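Local coordinates for SusD/RagB family nutrient-binding outer membrane lipoprotein (Bacteroides vulgatus, PDB 4F7A) that probably binds glycans, perhaps mucin O-glycans, at the outer membrane as a SusD-like lipoprotein with a TPR-like helical fold, at residues F49-H54 / G59-F64. Numbering follows the deposited sequence.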
loop_
_atom_site.group_PDB
_atom_site.type_symbol
_atom_site.label_atom_id
_atom_site.label_comp_id
_atom_site.label_asym_id
_atom_site.label_seq_id
_atom_site.Cartn_x
_atom_site.Cartn_y
_atom_site.Cartn_z
ATOM N N PHE A 49 1.658 -8.521 10.163
ATOM C CA PHE A 49 0.624 -7.646 9.565
ATOM C C PHE A 49 0.934 -7.408 8.090
ATOM O O PHE A 49 0.119 -7.687 7.204
ATOM C CB PHE A 49 0.593 -6.301 10.336
ATOM C CG PHE A 49 -0.613 -5.407 10.037
ATOM C CD1 PHE A 49 -0.703 -4.680 8.871
ATOM C CD2 PHE A 49 -1.615 -5.243 10.978
ATOM C CE1 PHE A 49 -1.806 -3.848 8.634
ATOM C CE2 PHE A 49 -2.691 -4.412 10.757
ATOM C CZ PHE A 49 -2.798 -3.728 9.582
ATOM N N GLN A 50 2.158 -6.970 7.835
ATOM C CA GLN A 50 2.544 -6.545 6.512
ATOM C C GLN A 50 3.891 -7.044 5.988
ATOM O O GLN A 50 4.009 -7.321 4.788
ATOM C CB GLN A 50 2.485 -5.012 6.529
ATOM C CG GLN A 50 3.219 -4.299 5.500
ATOM C CD GLN A 50 2.721 -2.866 5.291
ATOM O OE1 GLN A 50 1.896 -2.311 6.056
ATOM N NE2 GLN A 50 3.245 -2.265 4.264
ATOM N N ASN A 51 4.928 -7.099 6.824
ATOM C CA ASN A 51 6.271 -7.293 6.276
ATOM C C ASN A 51 6.482 -8.664 5.654
ATOM O O ASN A 51 7.114 -8.778 4.591
ATOM C CB ASN A 51 7.367 -7.018 7.308
ATOM C CG ASN A 51 8.720 -6.805 6.669
ATOM O OD1 ASN A 51 9.679 -7.491 7.015
ATOM N ND2 ASN A 51 8.813 -5.839 5.709
ATOM N N LEU A 52 5.932 -9.698 6.285
ATOM C CA LEU A 52 6.048 -11.051 5.740
ATOM C C LEU A 52 4.946 -11.431 4.733
ATOM O O LEU A 52 4.899 -12.574 4.254
ATOM C CB LEU A 52 6.115 -12.073 6.852
ATOM C CG LEU A 52 7.385 -12.095 7.690
ATOM C CD1 LEU A 52 7.138 -12.916 8.951
ATOM C CD2 LEU A 52 8.595 -12.651 6.908
ATOM N N ASN A 53 4.064 -10.486 4.420
ATOM C CA ASN A 53 3.058 -10.663 3.384
ATOM C C ASN A 53 3.251 -9.613 2.269
ATOM O O ASN A 53 4.074 -9.773 1.374
ATOM C CB ASN A 53 1.664 -10.571 4.021
ATOM C CG ASN A 53 1.425 -11.651 5.022
ATOM O OD1 ASN A 53 1.219 -12.812 4.654
ATOM N ND2 ASN A 53 1.429 -11.291 6.284
ATOM N N HIS A 54 2.541 -8.508 2.375
ATOM C CA HIS A 54 2.490 -7.507 1.313
ATOM C C HIS A 54 3.857 -6.989 0.897
ATOM O O HIS A 54 4.082 -6.751 -0.270
ATOM C CB HIS A 54 1.642 -6.316 1.759
ATOM C CG HIS A 54 0.343 -6.710 2.381
ATOM N ND1 HIS A 54 0.270 -7.410 3.568
ATOM C CD2 HIS A 54 -0.936 -6.449 2.018
ATOM C CE1 HIS A 54 -1.000 -7.593 3.889
ATOM N NE2 HIS A 54 -1.752 -7.025 2.962
ATOM N N GLY A 59 7.327 -7.254 -4.076
ATOM C CA GLY A 59 8.664 -7.301 -4.642
ATOM C C GLY A 59 9.687 -6.403 -3.975
ATOM O O GLY A 59 10.867 -6.456 -4.339
ATOM N N TYR A 60 9.271 -5.611 -2.981
ATOM C CA TYR A 60 10.175 -4.662 -2.333
ATOM C C TYR A 60 11.208 -5.335 -1.429
ATOM O O TYR A 60 12.392 -4.979 -1.456
ATOM C CB TYR A 60 9.435 -3.672 -1.425
ATOM C CG TYR A 60 8.611 -2.601 -2.079
ATOM C CD1 TYR A 60 8.771 -2.243 -3.426
ATOM C CD2 TYR A 60 7.682 -1.905 -1.328
ATOM C CE1 TYR A 60 7.993 -1.215 -3.989
ATOM C CE2 TYR A 60 6.904 -0.903 -1.883
ATOM C CZ TYR A 60 7.060 -0.562 -3.211
ATOM O OH TYR A 60 6.290 0.471 -3.689
ATOM N N PHE A 61 10.735 -6.237 -0.575
ATOM C CA PHE A 61 11.534 -6.743 0.556
ATOM C C PHE A 61 11.519 -8.254 0.669
ATOM O O PHE A 61 10.630 -8.939 0.150
ATOM C CB PHE A 61 11.065 -6.141 1.893
ATOM C CG PHE A 61 11.231 -4.652 1.986
ATOM C CD1 PHE A 61 12.500 -4.087 2.049
ATOM C CD2 PHE A 61 10.122 -3.812 2.034
ATOM C CE1 PHE A 61 12.662 -2.711 2.127
ATOM C CE2 PHE A 61 10.287 -2.413 2.120
ATOM C CZ PHE A 61 11.569 -1.881 2.151
ATOM N N HIS A 62 12.529 -8.782 1.354
ATOM C CA HIS A 62 12.575 -10.214 1.669
ATOM C C HIS A 62 13.396 -10.415 2.926
ATOM O O HIS A 62 14.307 -9.644 3.215
ATOM C CB HIS A 62 13.153 -11.019 0.499
ATOM C CG HIS A 62 12.692 -12.442 0.455
ATOM N ND1 HIS A 62 13.104 -13.381 1.375
ATOM C CD2 HIS A 62 11.851 -13.086 -0.392
ATOM C CE1 HIS A 62 12.543 -14.548 1.094
ATOM N NE2 HIS A 62 11.773 -14.395 0.027
ATOM N N ASP A 63 13.009 -11.405 3.718
ATOM C CA ASP A 63 13.763 -11.806 4.882
ATOM C C ASP A 63 14.987 -12.610 4.440
ATOM O O ASP A 63 15.072 -13.006 3.282
ATOM C CB ASP A 63 12.836 -12.596 5.821
ATOM C CG ASP A 63 13.214 -12.438 7.290
ATOM O OD1 ASP A 63 14.377 -12.726 7.612
ATOM O OD2 ASP A 63 12.360 -12.027 8.109
ATOM N N PHE A 64 15.950 -12.822 5.335
ATOM C CA PHE A 64 17.099 -13.687 5.035
ATOM C C PHE A 64 16.959 -15.072 5.672
ATOM O O PHE A 64 17.730 -15.989 5.347
ATOM C CB PHE A 64 18.419 -13.054 5.519
ATOM C CG PHE A 64 18.633 -13.163 7.006
ATOM C CD1 PHE A 64 17.913 -12.386 7.888
ATOM C CD2 PHE A 64 19.550 -14.071 7.525
ATOM C CE1 PHE A 64 18.098 -12.508 9.271
ATOM C CE2 PHE A 64 19.744 -14.191 8.906
ATOM C CZ PHE A 64 19.008 -13.411 9.773
HETATM O O HOH W 1 10.469 -9.864 8.320
#
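The Phe61 ring meets the amide of Asn51 obliquely, ND2 lying 4.4 Å from Phe61 CD2, while Ile318 from a loop also touches the Phe61 side chain. Helix 44-51 of the TPR-like, largely helical SusD fold here runs through the short helix 54-57 into strand 61-62, which pairs antiparallel with strand 262-263. The contact joins the C-terminal end of helix 44-51 to that strand without a direct hydrogen bond between 49-54 and 59-64. Asn51 instead works in two directions. Its ND2 donates to Asp55 OD2, and because Phe61 shares a backbone hydrogen bond with Asp55, the amide and the strand are both tied to the intervening helix. With CG anti to the backbone N (chi1 -163°), Asn51 directs its amide toward 59-64, where OD1 accepts a hydrogen bond from a water at 2.8 Å. The same water donates to Asp63 OD2 at 2.9 Å and so bridges amide and carboxylate. Leu52 reaches that carboxylate as well: its CD2 methyl lies 4.0 Å from Asp63 OD2, the side chains crossing at a slant, a loose van der Waals contact beside the water bridge. The other carboxylate oxygen binds the backbone just after it, Asp63 OD1 taking a hydrogen bond from Ala65 N and a weak, bent one from Phe64 N. All four touching residues are buried, so the water satisfies polar oxygens inside the protein. The CB of His62 points away from 49-54; NE2 is bonded to Thr73 OG1, and ND1 donates almost straight (169°) and in the ring plane to Asp63 O at 2.8 Å.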